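Local coordinates for methylocystis parvus OBBP MbnE (PDB 5ICQ), which probably binds methanobactin, a copper-chelating natural product, in the periplasm as the solute-binding component of its transport machinery, at residues Arg589-Arg592 / Ile597-Pro600. Numbering follows the deposited sequence.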
ATOM      1  N   ARG A 589      17.481  -0.877 -14.918  1.00 21.47           N
ATOM      2  CA  ARG A 589      16.232  -0.133 -14.849  1.00 25.35           C
ATOM      3  C   ARG A 589      15.324  -0.771 -13.802  1.00 24.09           C
ATOM      4  O   ARG A 589      14.967  -1.947 -13.922  1.00 21.80           O
ATOM      5  CB  ARG A 589      15.558  -0.104 -16.219  1.00 28.95           C
ATOM      6  CG  ARG A 589      14.183   0.499 -16.197  1.00 34.46           C
ATOM      7  CD  ARG A 589      13.667   0.730 -17.591  1.00 38.74           C
ATOM      8  NE  ARG A 589      12.279   1.195 -17.563  1.00 33.76           N
ATOM      9  CZ  ARG A 589      11.576   1.566 -18.626  1.00 44.45           C
ATOM     10  NH1 ARG A 589      12.137   1.532 -19.838  1.00 45.17           N
ATOM     11  NH2 ARG A 589      10.315   1.967 -18.477  1.00 32.59           N
ATOM     12  N   SER A 590      14.946   0.005 -12.797  1.00 17.80           N
ATOM     13  CA  SER A 590      14.049  -0.437 -11.742  1.00 23.45           C
ATOM     14  C   SER A 590      12.607  -0.064 -12.076  1.00 15.57           C
ATOM     15  O   SER A 590      12.360   0.844 -12.878  1.00 19.13           O
ATOM     16  CB  SER A 590      14.479   0.185 -10.415  1.00 27.92           C
ATOM     17  OG  SER A 590      15.793  -0.249 -10.088  1.00 30.94           O
ATOM     18  N   PRO A 591      11.623  -0.755 -11.495  1.00 16.92           N
ATOM     19  CA  PRO A 591      10.224  -0.478 -11.856  1.00 19.89           C
ATOM     20  C   PRO A 591       9.791   0.911 -11.417  1.00 11.82           C
ATOM     21  O   PRO A 591      10.172   1.385 -10.344  1.00 13.86           O
ATOM     22  CB  PRO A 591       9.440  -1.565 -11.107  1.00 16.56           C
ATOM     23  CG  PRO A 591      10.318  -1.982 -10.010  1.00 19.99           C
ATOM     24  CD  PRO A 591      11.726  -1.864 -10.533  1.00 15.01           C
ATOM     25  N   ARG A 592       8.972   1.558 -12.259  1.00 13.97           N
ATOM     26  CA  ARG A 592       8.521   2.921 -11.974  1.00 16.86           C
ATOM     27  C   ARG A 592       7.549   2.989 -10.798  1.00 13.53           C
ATOM     28  O   ARG A 592       7.398   4.062 -10.190  1.00 13.10           O
ATOM     29  CB  ARG A 592       7.836   3.533 -13.203  1.00 13.69           C
ATOM     30  CG  ARG A 592       8.729   3.735 -14.413  1.00 25.16           C
ATOM     31  CD  ARG A 592       7.951   4.311 -15.596  1.00 30.62           C
ATOM     32  NE  ARG A 592       7.406   5.643 -15.314  1.00 44.71           N
ATOM     33  CZ  ARG A 592       6.633   6.339 -16.151  1.00 45.07           C
ATOM     34  NH1 ARG A 592       6.301   5.835 -17.332  1.00 40.58           N
ATOM     35  NH2 ARG A 592       6.192   7.543 -15.809  1.00 40.53           N
ATOM     36  N   ILE A 597      10.169  -1.192  -3.564  1.00 11.74           N
ATOM     37  CA  ILE A 597      10.471  -1.234  -4.993  1.00 11.05           C
ATOM     38  C   ILE A 597      10.722  -2.667  -5.459  1.00 16.03           C
ATOM     39  O   ILE A 597      10.343  -3.042  -6.576  1.00 12.08           O
ATOM     40  CB  ILE A 597      11.656  -0.310  -5.308  1.00 14.27           C
ATOM     41  CG1 ILE A 597      11.253   1.152  -5.072  1.00 15.95           C
ATOM     42  CG2 ILE A 597      12.109  -0.502  -6.755  1.00 15.14           C
ATOM     43  CD1 ILE A 597      12.420   2.141  -5.134  1.00 17.45           C
ATOM     44  N   PHE A 598      11.349  -3.492  -4.623  1.00 12.60           N
ATOM     45  CA  PHE A 598      11.580  -4.890  -4.961  1.00 13.49           C
ATOM     46  C   PHE A 598      10.792  -5.807  -4.031  1.00 16.95           C
ATOM     47  O   PHE A 598      10.592  -5.502  -2.855  1.00 26.93           O
ATOM     48  CB  PHE A 598      13.072  -5.225  -4.887  1.00 16.27           C
ATOM     49  CG  PHE A 598      13.927  -4.299  -5.699  1.00 14.39           C
ATOM     50  CD1 PHE A 598      13.831  -4.289  -7.082  1.00 15.51           C
ATOM     51  CD2 PHE A 598      14.801  -3.427  -5.079  1.00 17.29           C
ATOM     52  CE1 PHE A 598      14.603  -3.422  -7.844  1.00 13.29           C
ATOM     53  CE2 PHE A 598      15.581  -2.553  -5.828  1.00 17.40           C
ATOM     54  CZ  PHE A 598      15.484  -2.552  -7.207  1.00 15.21           C
ATOM     55  N   GLY A 599      10.357  -6.945  -4.566  1.00 18.80           N
ATOM     56  CA  GLY A 599       9.659  -7.936  -3.778  1.00 22.75           C
ATOM     57  C   GLY A 599      10.566  -8.522  -2.716  1.00 17.58           C
ATOM     58  O   GLY A 599      11.787  -8.347  -2.756  1.00 18.92           O
ATOM     59  N   PRO A 600       9.995  -9.248  -1.751  1.00 24.58           N
ATOM     60  CA  PRO A 600      10.826  -9.789  -0.663  1.00 21.99           C
ATOM     61  C   PRO A 600      11.866 -10.791  -1.131  1.00 18.21           C
ATOM     62  O   PRO A 600      12.896 -10.949  -0.461  1.00 19.54           O
ATOM     63  CB  PRO A 600       9.798 -10.440   0.278  1.00 23.70           C
ATOM     64  CG  PRO A 600       8.624 -10.749  -0.615  1.00 26.59           C
ATOM     65  CD  PRO A 600       8.576  -9.626  -1.614  1.00 27.45           C
TER
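The backbone O of P591 accepts a hydrogen bond from the side-chain amide ND2 of N315, while the ring of P591 packs on I597. No hydrogen bond joins the two segments, so van der Waals packing carries the contact. P591 packs on both I597 and F598. Its CG lies 3.6 Å from the backbone O of I597. The same P591 CG is 4.0 Å from CG2 of I597, and P591 CD reaches CG2 at the same range. P591 CD also approaches F598 CE1 at 4.2 Å, obliquely to the ring. CG2 of I597 is therefore shared. It touches the proline on one hand and sits over the centre of the F598 ring on the other, 3.9 Å above the ring plane. The I597 torsion explains this: chi1 of -67° sets CG1 beside the backbone N and turns CG2 anti to it. The hydroxyl OG of S590 meets the edge of the F598 ring, close to the ring plane. Its nearest ring atom is F598 CZ, 3.7 Å from S590 OG.

F598 also makes an edge-to-face stack with W605, and both I597 and F598 touch L313 of strand 308-313. D105 takes both a salt bridge from R589 and the backbone N-H of R592, E316 forms a salt bridge with R592, and I597 N bonds to the side chain of Q576. Two irregular pieces of the loop between strands 584-585 and 606-607 thus fold back and pack P591 against I597 and F598, late in the chain of this family 5 extracellular solute-binding protein.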